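Local atomic coordinates of putative GGDEF domain protein (Pseudomonas aeruginosa, PDB entry 7E6G), a protein that probably makes cyclic di-GMP from two molecules of GTP as a magnesium-dependent diguanylate cyclase of the GGDEF family. Residues L116-G130 against E229-N241. Numbering follows the deposited sequence.
Sequences LERLREENERSQRHG and EHRIGETYSQTVN
Leu119 and Tyr236 are the nearest CA pair between the two helices, 6.1 Å apart, and the axes of 116-128 and 236-241 approach to 10.3 Å at 110°; farther along, the loop carrying Ile232 runs beside Gln127. Tyr236 is a knob in a hole on the surface of helix 116-128, its side chain lodged among Leu116, Leu119, Arg120 and Asn123. With chi1 at 66°, CG lies between the backbone N and the carbonyl carbon, and the ring is directed at the helix. Leu116 CD2 meets Tyr236 CE1 at 3.9 Å, the two side chains crossing near a right angle, while CB of Leu119 lies 4.1 Å from CB of Tyr236. Arg120 bends at chi2 and chi3 and places a guanidinium face over the ring edge at Tyr236 CE2; the planes are 82° apart, which excludes a parallel stack. Leu119 CD1 also reaches Val240 CG2, and both residues pack on Leu135 of strand 134-140.

Polar contacts lie on the loop side of the tyrosine. Asn123 ND2 gives Glu234 O a weak, strongly bent hydrogen bond of 2.9 Å. Asn123 OD1 sits over one face of the His230 ring, offset toward the rim and 3.3 Å from His230 CE1, and is also hydrogen-bonded to Tyr133 OH, outside the two segments. His230 ND1 pairs with Thr239 OG1 at 3.0 Å, either being a possible donor; with the stacked Tyr133 ring, this should help hold the imidazole's rotation. Ile232 closes the far end, its CD1 3.4 Å from Ser126 O.

Thus the helix-helix part, on the central GGDEF sheet away from the annotated sites, rests on Tyr236 against aliphatic groups and the Arg120 guanidinium; since the one hydrogen bond across the segments is weak, shape fit probably contributes more than polar bonding.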
loop_
_atom_site.group_PDB
_atom_site.type_symbol
_atom_site.label_atom_id
_atom_site.label_comp_id
_atom_site.label_asym_id
_atom_site.label_seq_id
_atom_site.Cartn_x
_atom_site.Cartn_y
_atom_site.Cartn_z
ATOM N N LEU A 116 -22.886 -12.786 -31.849
ATOM C CA LEU A 116 -22.465 -14.081 -32.030
ATOM C C LEU A 116 -21.917 -14.664 -30.801
ATOM O O LEU A 116 -21.897 -15.778 -30.679
ATOM C CB LEU A 116 -21.464 -14.110 -33.071
ATOM C CG LEU A 116 -22.031 -13.931 -34.385
ATOM C CD1 LEU A 116 -21.080 -13.973 -35.460
ATOM C CD2 LEU A 116 -23.048 -14.904 -34.664
ATOM N N GLU A 117 -21.230 -13.919 -30.036
ATOM C CA GLU A 117 -20.685 -14.313 -28.843
ATOM C C GLU A 117 -21.666 -14.532 -27.868
ATOM O O GLU A 117 -21.526 -15.356 -27.171
ATOM C CB GLU A 117 -19.639 -13.357 -28.515
ATOM C CG GLU A 117 -19.278 -13.086 -27.120
ATOM C CD GLU A 117 -18.369 -11.920 -27.088
ATOM O OE1 GLU A 117 -17.548 -11.755 -28.014
ATOM O OE2 GLU A 117 -18.451 -11.165 -26.133
ATOM N N ARG A 118 -22.663 -13.735 -27.791
ATOM C CA ARG A 118 -23.736 -13.910 -26.926
ATOM C C ARG A 118 -24.641 -14.975 -27.388
ATOM O O ARG A 118 -25.190 -15.629 -26.666
ATOM C CB ARG A 118 -24.335 -12.616 -26.603
ATOM C CG ARG A 118 -25.604 -12.663 -25.814
ATOM C CD ARG A 118 -25.518 -12.940 -24.344
ATOM N NE ARG A 118 -26.770 -12.673 -23.687
ATOM C CZ ARG A 118 -27.023 -11.544 -23.088
ATOM N NH1 ARG A 118 -26.132 -10.613 -23.089
ATOM N NH2 ARG A 118 -28.137 -11.311 -22.498
ATOM N N LEU A 119 -24.779 -15.158 -28.639
ATOM C CA LEU A 119 -25.614 -16.244 -29.143
ATOM C C LEU A 119 -25.036 -17.600 -28.764
ATOM O O LEU A 119 -25.781 -18.520 -28.393
ATOM C CB LEU A 119 -25.780 -16.130 -30.656
ATOM C CG LEU A 119 -27.012 -15.358 -31.151
ATOM C CD1 LEU A 119 -26.728 -14.782 -32.533
ATOM C CD2 LEU A 119 -28.292 -16.205 -31.154
ATOM N N ARG A 120 -23.710 -17.738 -28.835
ATOM C CA ARG A 120 -23.063 -18.956 -28.354
ATOM C C ARG A 120 -23.377 -19.200 -26.877
ATOM O O ARG A 120 -23.798 -20.302 -26.488
ATOM C CB ARG A 120 -21.554 -18.868 -28.594
ATOM C CG ARG A 120 -20.753 -20.037 -28.063
ATOM C CD ARG A 120 -19.502 -20.289 -28.919
ATOM N NE ARG A 120 -19.587 -21.521 -29.717
ATOM C CZ ARG A 120 -19.071 -21.672 -30.938
ATOM N NH1 ARG A 120 -18.433 -20.662 -31.520
ATOM N NH2 ARG A 120 -19.198 -22.831 -31.583
ATOM N N GLU A 121 -23.206 -18.176 -26.033
ATOM C CA GLU A 121 -23.406 -18.457 -24.610
ATOM C C GLU A 121 -24.884 -18.661 -24.269
ATOM O O GLU A 121 -25.204 -19.394 -23.324
ATOM C CB GLU A 121 -22.763 -17.384 -23.725
ATOM C CG GLU A 121 -23.249 -15.979 -23.894
ATOM C CD GLU A 121 -22.335 -14.975 -23.193
ATOM O OE1 GLU A 121 -22.851 -14.020 -22.555
ATOM O OE2 GLU A 121 -21.095 -15.152 -23.274
ATOM N N GLU A 122 -25.804 -18.103 -25.052
ATOM C CA GLU A 122 -27.209 -18.402 -24.793
ATOM C C GLU A 122 -27.625 -19.777 -25.320
ATOM O O GLU A 122 -28.501 -20.412 -24.724
ATOM C CB GLU A 122 -28.102 -17.308 -25.377
ATOM C CG GLU A 122 -28.058 -15.991 -24.597
ATOM C CD GLU A 122 -28.509 -16.143 -23.162
ATOM O OE1 GLU A 122 -29.410 -16.974 -22.922
ATOM O OE2 GLU A 122 -27.977 -15.424 -22.283
ATOM N N ASN A 123 -26.991 -20.316 -26.289
ATOM C CA ASN A 123 -27.267 -21.615 -26.683
ATOM C C ASN A 123 -26.835 -22.495 -25.667
ATOM O O ASN A 123 -27.440 -23.439 -25.553
ATOM C CB ASN A 123 -26.507 -22.057 -27.849
ATOM C CG ASN A 123 -27.329 -22.304 -28.990
ATOM O OD1 ASN A 123 -28.083 -21.615 -29.234
ATOM N ND2 ASN A 123 -27.128 -23.258 -29.675
ATOM N N GLU A 124 -25.688 -22.292 -25.047
ATOM C CA GLU A 124 -25.238 -23.131 -23.938
ATOM C C GLU A 124 -26.186 -23.034 -22.736
ATOM O O GLU A 124 -26.559 -24.060 -22.146
ATOM C CB GLU A 124 -23.796 -22.776 -23.563
ATOM C CG GLU A 124 -22.752 -23.400 -24.514
ATOM C CD GLU A 124 -21.414 -22.654 -24.536
ATOM O OE1 GLU A 124 -20.621 -22.861 -25.492
ATOM O OE2 GLU A 124 -21.148 -21.871 -23.596
ATOM N N ARG A 125 -26.668 -21.904 -22.419
ATOM C CA ARG A 125 -27.558 -21.762 -21.344
ATOM C C ARG A 125 -28.813 -22.482 -21.568
ATOM O O ARG A 125 -29.463 -22.796 -20.690
ATOM C CB ARG A 125 -27.828 -20.316 -21.167
ATOM C CG ARG A 125 -28.396 -19.875 -19.873
ATOM C CD ARG A 125 -28.730 -18.425 -19.976
ATOM N NE ARG A 125 -28.361 -17.681 -18.801
ATOM C CZ ARG A 125 -27.228 -17.016 -18.616
ATOM N NH1 ARG A 125 -26.993 -16.421 -17.458
ATOM N NH2 ARG A 125 -26.314 -16.953 -19.539
ATOM N N SER A 126 -29.252 -22.574 -22.774
ATOM C CA SER A 126 -30.438 -23.280 -23.144
ATOM C C SER A 126 -30.386 -24.698 -22.990
ATOM O O SER A 126 -31.349 -25.314 -22.861
ATOM C CB SER A 126 -30.805 -22.972 -24.531
ATOM O OG SER A 126 -31.339 -21.706 -24.543
ATOM N N GLN A 127 -29.231 -25.221 -23.243
ATOM C CA GLN A 127 -28.965 -26.564 -23.051
ATOM C C GLN A 127 -29.057 -27.041 -21.662
ATOM O O GLN A 127 -29.767 -27.883 -21.433
ATOM C CB GLN A 127 -27.537 -26.644 -23.394
ATOM C CG GLN A 127 -27.406 -26.707 -24.845
ATOM C CD GLN A 127 -27.008 -28.060 -25.330
ATOM O OE1 GLN A 127 -27.847 -28.896 -25.716
ATOM N NE2 GLN A 127 -25.690 -28.295 -25.325
ATOM N N ARG A 128 -28.373 -26.433 -20.735
ATOM C CA ARG A 128 -28.402 -26.818 -19.384
ATOM C C ARG A 128 -29.563 -26.509 -18.602
ATOM O O ARG A 128 -30.098 -27.345 -18.030
ATOM C CB ARG A 128 -27.192 -26.293 -18.691
ATOM C CG ARG A 128 -25.907 -27.040 -18.987
ATOM C CD ARG A 128 -24.667 -26.676 -18.142
ATOM N NE ARG A 128 -23.735 -27.821 -18.051
ATOM C CZ ARG A 128 -22.407 -27.757 -18.016
ATOM N NH1 ARG A 128 -21.760 -26.619 -18.054
ATOM N NH2 ARG A 128 -21.705 -28.862 -17.921
ATOM N N HIS A 129 -29.996 -25.303 -18.641
ATOM C CA HIS A 129 -31.135 -24.900 -17.902
ATOM C C HIS A 129 -32.400 -24.888 -18.600
ATOM O O HIS A 129 -33.367 -24.585 -18.013
ATOM C CB HIS A 129 -30.921 -23.667 -17.173
ATOM C CG HIS A 129 -29.556 -23.564 -16.631
ATOM N ND1 HIS A 129 -28.461 -23.602 -17.429
ATOM C CD2 HIS A 129 -29.099 -23.405 -15.383
ATOM C CE1 HIS A 129 -27.380 -23.475 -16.705
ATOM N NE2 HIS A 129 -27.744 -23.348 -15.457
ATOM N N GLY A 130 -32.390 -25.191 -19.860
ATOM C CA GLY A 130 -33.609 -25.308 -20.579
ATOM C C GLY A 130 -34.419 -24.120 -20.967
ATOM O O GLY A 130 -35.402 -24.245 -21.541
ATOM N N GLU A 229 -38.076 -18.984 -32.342
ATOM C CA GLU A 229 -37.617 -19.431 -31.039
ATOM C C GLU A 229 -36.459 -20.402 -31.200
ATOM O O GLU A 229 -36.401 -21.189 -32.151
ATOM C CB GLU A 229 -38.730 -20.123 -30.272
ATOM C CG GLU A 229 -38.452 -20.242 -28.811
ATOM C CD GLU A 229 -39.593 -20.904 -28.096
ATOM O OE1 GLU A 229 -39.439 -21.230 -26.897
ATOM O OE2 GLU A 229 -40.662 -21.056 -28.729
ATOM N N HIS A 230 -35.533 -20.351 -30.261
ATOM C CA HIS A 230 -34.457 -21.318 -30.299
ATOM C C HIS A 230 -34.971 -22.713 -29.944
ATOM O O HIS A 230 -35.521 -22.921 -28.857
ATOM C CB HIS A 230 -33.341 -20.932 -29.352
ATOM C CG HIS A 230 -32.320 -22.006 -29.235
ATOM N ND1 HIS A 230 -31.589 -22.436 -30.320
ATOM C CD2 HIS A 230 -31.966 -22.798 -28.198
ATOM C CE1 HIS A 230 -30.794 -23.420 -29.945
ATOM N NE2 HIS A 230 -31.002 -23.659 -28.662
ATOM N N ARG A 231 -34.761 -23.671 -30.846
ATOM C CA ARG A 231 -35.109 -25.068 -30.616
ATOM C C ARG A 231 -33.902 -25.799 -30.034
ATOM O O ARG A 231 -32.828 -25.804 -30.639
ATOM C CB ARG A 231 -35.567 -25.710 -31.923
ATOM C CG ARG A 231 -36.692 -24.918 -32.591
ATOM C CD ARG A 231 -37.079 -25.453 -33.975
ATOM N NE ARG A 231 -38.063 -24.585 -34.627
ATOM C CZ ARG A 231 -38.556 -24.780 -35.851
ATOM N NH1 ARG A 231 -38.162 -25.826 -36.579
ATOM N NH2 ARG A 231 -39.448 -23.922 -36.340
ATOM N N ILE A 232 -34.068 -26.413 -28.860
ATOM C CA ILE A 232 -32.929 -27.020 -28.168
ATOM C C ILE A 232 -32.401 -28.224 -28.954
ATOM O O ILE A 232 -33.153 -28.961 -29.607
ATOM C CB ILE A 232 -33.313 -27.405 -26.725
ATOM C CG1 ILE A 232 -33.579 -26.145 -25.889
ATOM C CG2 ILE A 232 -32.214 -28.224 -26.060
ATOM C CD1 ILE A 232 -34.113 -26.432 -24.488
ATOM N N GLY A 233 -31.085 -28.414 -28.907
ATOM C CA GLY A 233 -30.458 -29.432 -29.722
ATOM C C GLY A 233 -30.088 -28.937 -31.091
ATOM O O GLY A 233 -29.980 -29.732 -32.032
ATOM N N GLU A 234 -29.887 -27.638 -31.224
ATOM C CA GLU A 234 -29.688 -26.970 -32.494
ATOM C C GLU A 234 -28.667 -25.871 -32.265
ATOM O O GLU A 234 -28.645 -25.248 -31.197
ATOM C CB GLU A 234 -31.019 -26.431 -32.985
ATOM C CG GLU A 234 -30.985 -25.376 -34.038
ATOM C CD GLU A 234 -32.397 -24.874 -34.330
ATOM O OE1 GLU A 234 -32.984 -25.347 -35.343
ATOM O OE2 GLU A 234 -32.916 -24.030 -33.549
ATOM N N THR A 235 -27.789 -25.675 -33.238
ATOM C CA THR A 235 -26.755 -24.665 -33.102
ATOM C C THR A 235 -27.345 -23.271 -33.287
ATOM O O THR A 235 -28.386 -23.100 -33.930
ATOM C CB THR A 235 -25.644 -24.921 -34.111
ATOM O OG1 THR A 235 -24.431 -24.360 -33.603
ATOM C CG2 THR A 235 -25.986 -24.303 -35.465
ATOM N N TYR A 236 -26.687 -22.265 -32.694
ATOM C CA TYR A 236 -27.180 -20.889 -32.812
ATOM C C TYR A 236 -27.224 -20.421 -34.265
ATOM O O TYR A 236 -28.031 -19.550 -34.615
ATOM C CB TYR A 236 -26.326 -19.926 -31.970
ATOM C CG TYR A 236 -24.883 -19.751 -32.435
ATOM C CD1 TYR A 236 -24.554 -18.875 -33.467
ATOM C CD2 TYR A 236 -23.848 -20.458 -31.827
ATOM C CE1 TYR A 236 -23.236 -18.729 -33.881
ATOM C CE2 TYR A 236 -22.536 -20.314 -32.238
ATOM C CZ TYR A 236 -22.238 -19.457 -33.261
ATOM O OH TYR A 236 -20.936 -19.314 -33.670
ATOM N N SER A 237 -26.382 -20.994 -35.128
ATOM C CA SER A 237 -26.398 -20.612 -36.536
ATOM C C SER A 237 -27.668 -21.090 -37.230
ATOM O O SER A 237 -28.190 -20.409 -38.119
ATOM C CB SER A 237 -25.158 -21.158 -37.243
ATOM O OG SER A 237 -25.032 -20.640 -38.555
ATOM N N GLN A 238 -28.184 -22.254 -36.839
ATOM C CA GLN A 238 -29.404 -22.753 -37.465
ATOM C C GLN A 238 -30.616 -21.964 -36.986
ATOM O O GLN A 238 -31.545 -21.702 -37.765
ATOM C CB GLN A 238 -29.555 -24.240 -37.183
ATOM C CG GLN A 238 -28.502 -25.077 -37.881
ATOM C CD GLN A 238 -28.312 -26.443 -37.243
ATOM O OE1 GLN A 238 -28.324 -26.582 -36.016
ATOM N NE2 GLN A 238 -28.140 -27.463 -38.079
ATOM N N THR A 239 -30.596 -21.543 -35.717
ATOM C CA THR A 239 -31.559 -20.554 -35.241
ATOM C C THR A 239 -31.523 -19.288 -36.090
ATOM O O THR A 239 -32.568 -18.811 -36.557
ATOM C CB THR A 239 -31.283 -20.198 -33.787
ATOM O OG1 THR A 239 -30.948 -21.380 -33.057
ATOM C CG2 THR A 239 -32.505 -19.540 -33.177
ATOM N N VAL A 240 -30.331 -18.697 -36.253
ATOM C CA VAL A 240 -30.225 -17.497 -37.077
ATOM C C VAL A 240 -30.784 -17.762 -38.470
ATOM O O VAL A 240 -31.560 -16.959 -39.001
ATOM C CB VAL A 240 -28.771 -16.994 -37.130
ATOM C CG1 VAL A 240 -28.611 -15.961 -38.229
ATOM C CG2 VAL A 240 -28.364 -16.406 -35.778
ATOM N N ASN A 241 -30.436 -18.906 -39.063
ATOM C CA ASN A 241 -30.915 -19.223 -40.407
ATOM C C ASN A 241 -32.437 -19.262 -40.466
ATOM O O ASN A 241 -33.041 -18.800 -41.440
ATOM C CB ASN A 241 -30.322 -20.552 -40.874
ATOM C CG ASN A 241 -28.910 -20.401 -41.421
ATOM O OD1 ASN A 241 -28.294 -19.329 -41.331
ATOM N ND2 ASN A 241 -28.385 -21.478 -41.985
#